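Local coordinates for bromo domain-containing protein (Trypanosoma cruzi, PDB 6NEY) that probably recognises acetylated lysine through its bromodomain, the part held in this chain, consistent with a role in transcription, at residues E28-M33 / A99-R104; E14-V19 / E61-E66. All coordinates share one frame; numbering follows the deposited sequence.

The two contacts lie within the helical bundle of a bromodomain, which forms one piece of a longer protein. Along the chain their segments alternate: 14-19, 28-33, 61-66, then 99-104. Contact 2 joins helix 12-21 to helix 56-64, while contact 1 sets the long connection between those same two helices against helix 97-124. They lie on opposite sides of the chain's centre, their own centres about 20 Å apart and their nearest atoms about 8 Å apart, without touching. Helix 75-92 is a shared neighbour, meeting side chains of both. Contact 2 thus packs helix against helix, and contact 1 sets the loop that probably borders the acetyl-lysine pocket, as in other bromodomains.

Contact 1: residues E28-M33 / A99-R104; sequences EGLFSM and ANIAER
Gly29 O takes the N-H of Met33 (N to O 2.9 Å) and, weakly, that of Ser32, closing a turn from which Leu30 and Phe31 reach across to Ile101 and Ala102. The contact itself is apolar. Leu30 has CG anti to its backbone N (chi1 -176°), and its branch CD2 lies 3.6 Å from Ile101 CG2, the two side chains crossing obliquely. Phe31 approaches with the far end of its ring: CZ comes within 3.7 Å of both Ala102 CA and Ala102 CB, which sit at the ring edge, CB in plane and CA near it. Leu30 CG lies 3.7 Å above one face of the Phe31 ring, offset toward the rim. The other branch of Ile101 serves Glu28, whose side chain crosses it at about a right angle. Extended beyond CG, the glutamate lays CG, CD and OE1 against the methyl CD1 of Ile101, with OE1 3.7 Å from CD1. Glu28 is exposed, whereas Phe31, Ile101 and Ala102 are buried. Phe31 also stacks on Phe105 of helix 97-124, while Met84 and Cys88 of helix 75-92 meet Phe31 and Leu30, respectively. Such packing of the ZA loop, between helix 12-21 and helix 56-64, against the start of the last helix is characteristic of bromodomains; here, as in its relatives, the loop probably borders the acetyl-lysine pocket.

Contact 2: residues E14-V19 / E61-E66; sequences ELVALV and EKAANE
Apolar contacts join Val16, Leu15 and Val19 to Ala63 and Ala64, bringing two helices close: Val16 CA and Ala63 CA are 5.4 Å apart. The methyl of Ala63 points into the facing helix and meets both backbone and side chains there, with its CB 3.8 Å from Val16 N and 4.0 Å from Leu15 CB. Val19 CG2 makes a looser approach to the same methyl from one turn further on. Val16 works with one branch, CG2, which lies anti to the carbonyl carbon and touches both alanines; it is 3.5 Å from Ala64 N, 3.7 Å from Ala64 CB and 3.8 Å from Ala63 CB. Small side chains at 63 and 64 thus let the valine methyl settle against the backbone of the helix.

Hydrogen bonding shapes the end of helix 56-64. A Schellman motif closes it, with Glu66 at positive phi, its N bonded to Ala63 O at 3.1 Å, and Ala67 N bonded to Lys62 O.

Among charged groups, Lys62 NZ forms a salt bridge with Asp80 OD2, and Glu14 OE1 is held by a salt bridge to Lys120 and a hydrogen bond to Tyr116 OH. Leu15 also touches Tyr116 of helix 97-124. This close, alanine-lined packing joins helices 12-21 and 56-64, the αZ and αA of the left-handed four-helix bundle of bromodomains.

Contact 1: residues E28-M33 / A99-R104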
loop_
_atom_site.group_PDB
_atom_site.type_symbol
_atom_site.label_atom_id
_atom_site.label_comp_id
_atom_site.label_asym_id
_atom_site.label_seq_id
_atom_site.Cartn_x
_atom_site.Cartn_y
_atom_site.Cartn_z
ATOM N N GLU A 28 7.747 11.197 5.702
ATOM C CA GLU A 28 7.146 12.275 6.540
ATOM C C GLU A 28 5.627 12.088 6.637
ATOM O O GLU A 28 4.882 13.103 6.631
ATOM C CB GLU A 28 7.542 13.692 6.106
ATOM C CG GLU A 28 7.134 14.103 4.711
ATOM C CD GLU A 28 7.521 15.536 4.371
ATOM O OE1 GLU A 28 8.701 15.764 4.078
ATOM O OE2 GLU A 28 6.635 16.435 4.419
ATOM N N GLY A 29 5.200 10.838 6.792
ATOM C CA GLY A 29 3.825 10.469 7.145
ATOM C C GLY A 29 2.862 10.670 5.987
ATOM O O GLY A 29 1.665 10.607 6.223
ATOM N N LEU A 30 3.366 10.908 4.778
ATOM C CA LEU A 30 2.514 11.265 3.617
ATOM C C LEU A 30 1.459 10.172 3.408
ATOM O O LEU A 30 0.308 10.516 3.167
ATOM C CB LEU A 30 3.421 11.445 2.399
ATOM C CG LEU A 30 2.780 11.899 1.094
ATOM C CD1 LEU A 30 1.898 13.133 1.281
ATOM C CD2 LEU A 30 3.891 12.202 0.085
ATOM N N PHE A 31 1.828 8.898 3.548
ATOM C CA PHE A 31 0.927 7.759 3.259
ATOM C C PHE A 31 0.446 7.099 4.551
ATOM O O PHE A 31 -0.340 6.148 4.458
ATOM C CB PHE A 31 1.623 6.811 2.273
ATOM C CG PHE A 31 1.959 7.532 0.997
ATOM C CD1 PHE A 31 0.939 7.953 0.157
ATOM C CD2 PHE A 31 3.268 7.873 0.688
ATOM C CE1 PHE A 31 1.223 8.648 -1.010
ATOM C CE2 PHE A 31 3.543 8.599 -0.462
ATOM C CZ PHE A 31 2.528 8.977 -1.305
ATOM N N SER A 32 0.918 7.519 5.722
ATOM C CA SER A 32 0.552 6.799 6.968
ATOM C C SER A 32 -0.398 7.664 7.793
ATOM O O SER A 32 -1.120 7.089 8.609
ATOM C CB SER A 32 1.746 6.375 7.745
ATOM O OG SER A 32 2.714 7.419 7.816
ATOM N N MET A 33 -0.394 8.982 7.562
ATOM C CA MET A 33 -1.303 9.925 8.259
ATOM C C MET A 33 -2.740 9.621 7.831
ATOM O O MET A 33 -2.962 9.156 6.683
ATOM C CB MET A 33 -0.950 11.398 7.994
ATOM C CG MET A 33 -1.481 11.985 6.696
ATOM S SD MET A 33 -1.200 13.806 6.615
ATOM C CE MET A 33 0.393 13.881 5.794
ATOM N N ALA A 99 5.337 15.343 -4.220
ATOM C CA ALA A 99 5.172 14.508 -5.431
ATOM C C ALA A 99 6.448 13.674 -5.610
ATOM O O ALA A 99 6.299 12.504 -5.999
ATOM C CB ALA A 99 4.864 15.345 -6.644
ATOM N N ASN A 100 7.614 14.228 -5.261
ATOM C CA ASN A 100 8.924 13.511 -5.355
ATOM C C ASN A 100 8.904 12.354 -4.363
ATOM O O ASN A 100 9.372 11.271 -4.693
ATOM C CB ASN A 100 10.126 14.416 -5.074
ATOM C CG ASN A 100 10.327 15.466 -6.150
ATOM O OD1 ASN A 100 9.744 15.363 -7.235
ATOM N ND2 ASN A 100 11.184 16.436 -5.865
ATOM N N ILE A 101 8.390 12.588 -3.158
ATOM C CA ILE A 101 8.242 11.495 -2.163
ATOM C C ILE A 101 7.302 10.441 -2.743
ATOM O O ILE A 101 7.605 9.282 -2.624
ATOM C CB ILE A 101 7.743 12.025 -0.811
ATOM C CG1 ILE A 101 8.830 12.850 -0.113
ATOM C CG2 ILE A 101 7.243 10.872 0.048
ATOM C CD1 ILE A 101 8.317 13.660 1.077
ATOM N N ALA A 102 6.148 10.832 -3.281
ATOM C CA ALA A 102 5.151 9.855 -3.778
ATOM C C ALA A 102 5.801 8.936 -4.820
ATOM O O ALA A 102 5.571 7.696 -4.753
ATOM C CB ALA A 102 3.944 10.540 -4.360
ATOM N N GLU A 103 6.563 9.496 -5.758
ATOM C CA GLU A 103 7.161 8.682 -6.861
ATOM C C GLU A 103 8.258 7.766 -6.280
ATOM O O GLU A 103 8.330 6.576 -6.690
ATOM C CB GLU A 103 7.720 9.530 -8.013
ATOM C CG GLU A 103 8.050 8.657 -9.218
ATOM C CD GLU A 103 8.499 9.367 -10.482
ATOM O OE1 GLU A 103 8.790 10.572 -10.421
ATOM O OE2 GLU A 103 8.623 8.669 -11.512
ATOM N N ARG A 104 9.047 8.238 -5.318
ATOM C CA ARG A 104 10.078 7.359 -4.702
ATOM C C ARG A 104 9.371 6.258 -3.897
ATOM O O ARG A 104 9.849 5.088 -3.895
ATOM C CB ARG A 104 11.039 8.157 -3.821
ATOM C CG ARG A 104 12.020 9.041 -4.577
ATOM C CD ARG A 104 13.082 9.564 -3.624
ATOM N NE ARG A 104 12.527 10.396 -2.568
ATOM C CZ ARG A 104 12.401 11.723 -2.602
ATOM N NH1 ARG A 104 11.895 12.370 -1.557
ATOM N NH2 ARG A 104 12.818 12.414 -3.644
#

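Contact 2: residues E14-V19 / E61-E66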
loop_
_atom_site.group_PDB
_atom_site.type_symbol
_atom_site.label_atom_id
_atom_site.label_comp_id
_atom_site.label_asym_id
_atom_site.label_seq_id
_atom_site.Cartn_x
_atom_site.Cartn_y
_atom_site.Cartn_z
ATOM N N GLU A 14 2.392 -11.868 7.927
ATOM C CA GLU A 14 3.475 -11.436 7.017
ATOM C C GLU A 14 3.036 -10.229 6.197
ATOM O O GLU A 14 3.879 -9.356 5.965
ATOM C CB GLU A 14 3.928 -12.577 6.110
ATOM C CG GLU A 14 4.716 -13.618 6.852
ATOM C CD GLU A 14 5.268 -14.708 5.952
ATOM O OE1 GLU A 14 4.915 -14.721 4.725
ATOM O OE2 GLU A 14 6.056 -15.531 6.467
ATOM N N LEU A 15 1.779 -10.185 5.755
ATOM C CA LEU A 15 1.270 -9.076 4.926
ATOM C C LEU A 15 1.136 -7.813 5.790
ATOM O O LEU A 15 1.359 -6.711 5.280
ATOM C CB LEU A 15 -0.048 -9.484 4.260
ATOM C CG LEU A 15 0.055 -10.572 3.188
ATOM C CD1 LEU A 15 -1.234 -10.702 2.392
ATOM C CD2 LEU A 15 1.217 -10.323 2.240
ATOM N N VAL A 16 0.714 -7.938 7.047
ATOM C CA VAL A 16 0.703 -6.767 7.970
ATOM C C VAL A 16 2.131 -6.226 8.087
ATOM O O VAL A 16 2.324 -5.018 7.946
ATOM C CB VAL A 16 0.107 -7.135 9.341
ATOM C CG1 VAL A 16 0.308 -6.018 10.338
ATOM C CG2 VAL A 16 -1.367 -7.476 9.200
ATOM N N ALA A 17 3.107 -7.100 8.319
ATOM C CA ALA A 17 4.533 -6.722 8.440
ATOM C C ALA A 17 4.979 -6.016 7.156
ATOM O O ALA A 17 5.701 -4.999 7.271
ATOM C CB ALA A 17 5.378 -7.937 8.749
ATOM N N LEU A 18 4.614 -6.564 5.991
ATOM C CA LEU A 18 4.963 -5.978 4.667
ATOM C C LEU A 18 4.385 -4.561 4.559
ATOM O O LEU A 18 5.105 -3.632 4.187
ATOM C CB LEU A 18 4.397 -6.873 3.559
ATOM C CG LEU A 18 4.621 -6.370 2.136
ATOM C CD1 LEU A 18 6.103 -6.216 1.847
ATOM C CD2 LEU A 18 3.966 -7.324 1.149
ATOM N N VAL A 19 3.107 -4.394 4.884
ATOM C CA VAL A 19 2.463 -3.052 4.762
ATOM C C VAL A 19 3.163 -2.088 5.732
ATOM O O VAL A 19 3.465 -0.959 5.337
ATOM C CB VAL A 19 0.959 -3.117 5.051
ATOM C CG1 VAL A 19 0.401 -1.715 5.197
ATOM C CG2 VAL A 19 0.207 -3.938 4.003
ATOM N N GLU A 61 -4.906 -2.729 8.067
ATOM C CA GLU A 61 -6.157 -3.357 8.576
ATOM C C GLU A 61 -6.703 -4.348 7.531
ATOM O O GLU A 61 -7.086 -5.442 7.936
ATOM C CB GLU A 61 -7.155 -2.277 9.009
ATOM C CG GLU A 61 -7.981 -2.711 10.199
ATOM N N LYS A 62 -6.676 -4.026 6.237
ATOM C CA LYS A 62 -7.125 -4.952 5.162
ATOM C C LYS A 62 -6.261 -6.213 5.163
ATOM O O LYS A 62 -6.828 -7.291 5.013
ATOM C CB LYS A 62 -7.098 -4.276 3.793
ATOM C CG LYS A 62 -8.202 -3.249 3.604
ATOM C CD LYS A 62 -8.193 -2.577 2.265
ATOM C CE LYS A 62 -8.336 -3.538 1.107
ATOM N NZ LYS A 62 -8.681 -2.828 -0.150
ATOM N N ALA A 63 -4.947 -6.083 5.377
ATOM C CA ALA A 63 -4.001 -7.225 5.435
ATOM C C ALA A 63 -4.385 -8.165 6.574
ATOM O O ALA A 63 -4.521 -9.355 6.333
ATOM C CB ALA A 63 -2.602 -6.715 5.634
ATOM N N ALA A 64 -4.596 -7.605 7.755
ATOM C CA ALA A 64 -4.952 -8.326 8.996
ATOM C C ALA A 64 -6.294 -9.063 8.806
ATOM O O ALA A 64 -6.472 -10.140 9.382
ATOM C CB ALA A 64 -4.968 -7.327 10.116
ATOM N N ASN A 65 -7.174 -8.534 7.959
ATOM C CA ASN A 65 -8.545 -9.050 7.721
ATOM C C ASN A 65 -8.547 -10.044 6.559
ATOM O O ASN A 65 -9.654 -10.434 6.148
ATOM C CB ASN A 65 -9.536 -7.918 7.425
ATOM C CG ASN A 65 -9.792 -7.024 8.620
ATOM N N GLU A 66 -7.373 -10.435 6.036
ATOM C CA GLU A 66 -7.227 -11.441 4.937
ATOM C C GLU A 66 -7.628 -10.868 3.571
ATOM O O GLU A 66 -7.710 -11.662 2.622
ATOM C CB GLU A 66 -8.104 -12.685 5.134
ATOM C CG GLU A 66 -8.087 -13.313 6.517
ATOM C CD GLU A 66 -8.573 -14.758 6.474
ATOM O OE1 GLU A 66 -9.719 -14.971 6.016
ATOM O OE2 GLU A 66 -7.792 -15.678 6.829
#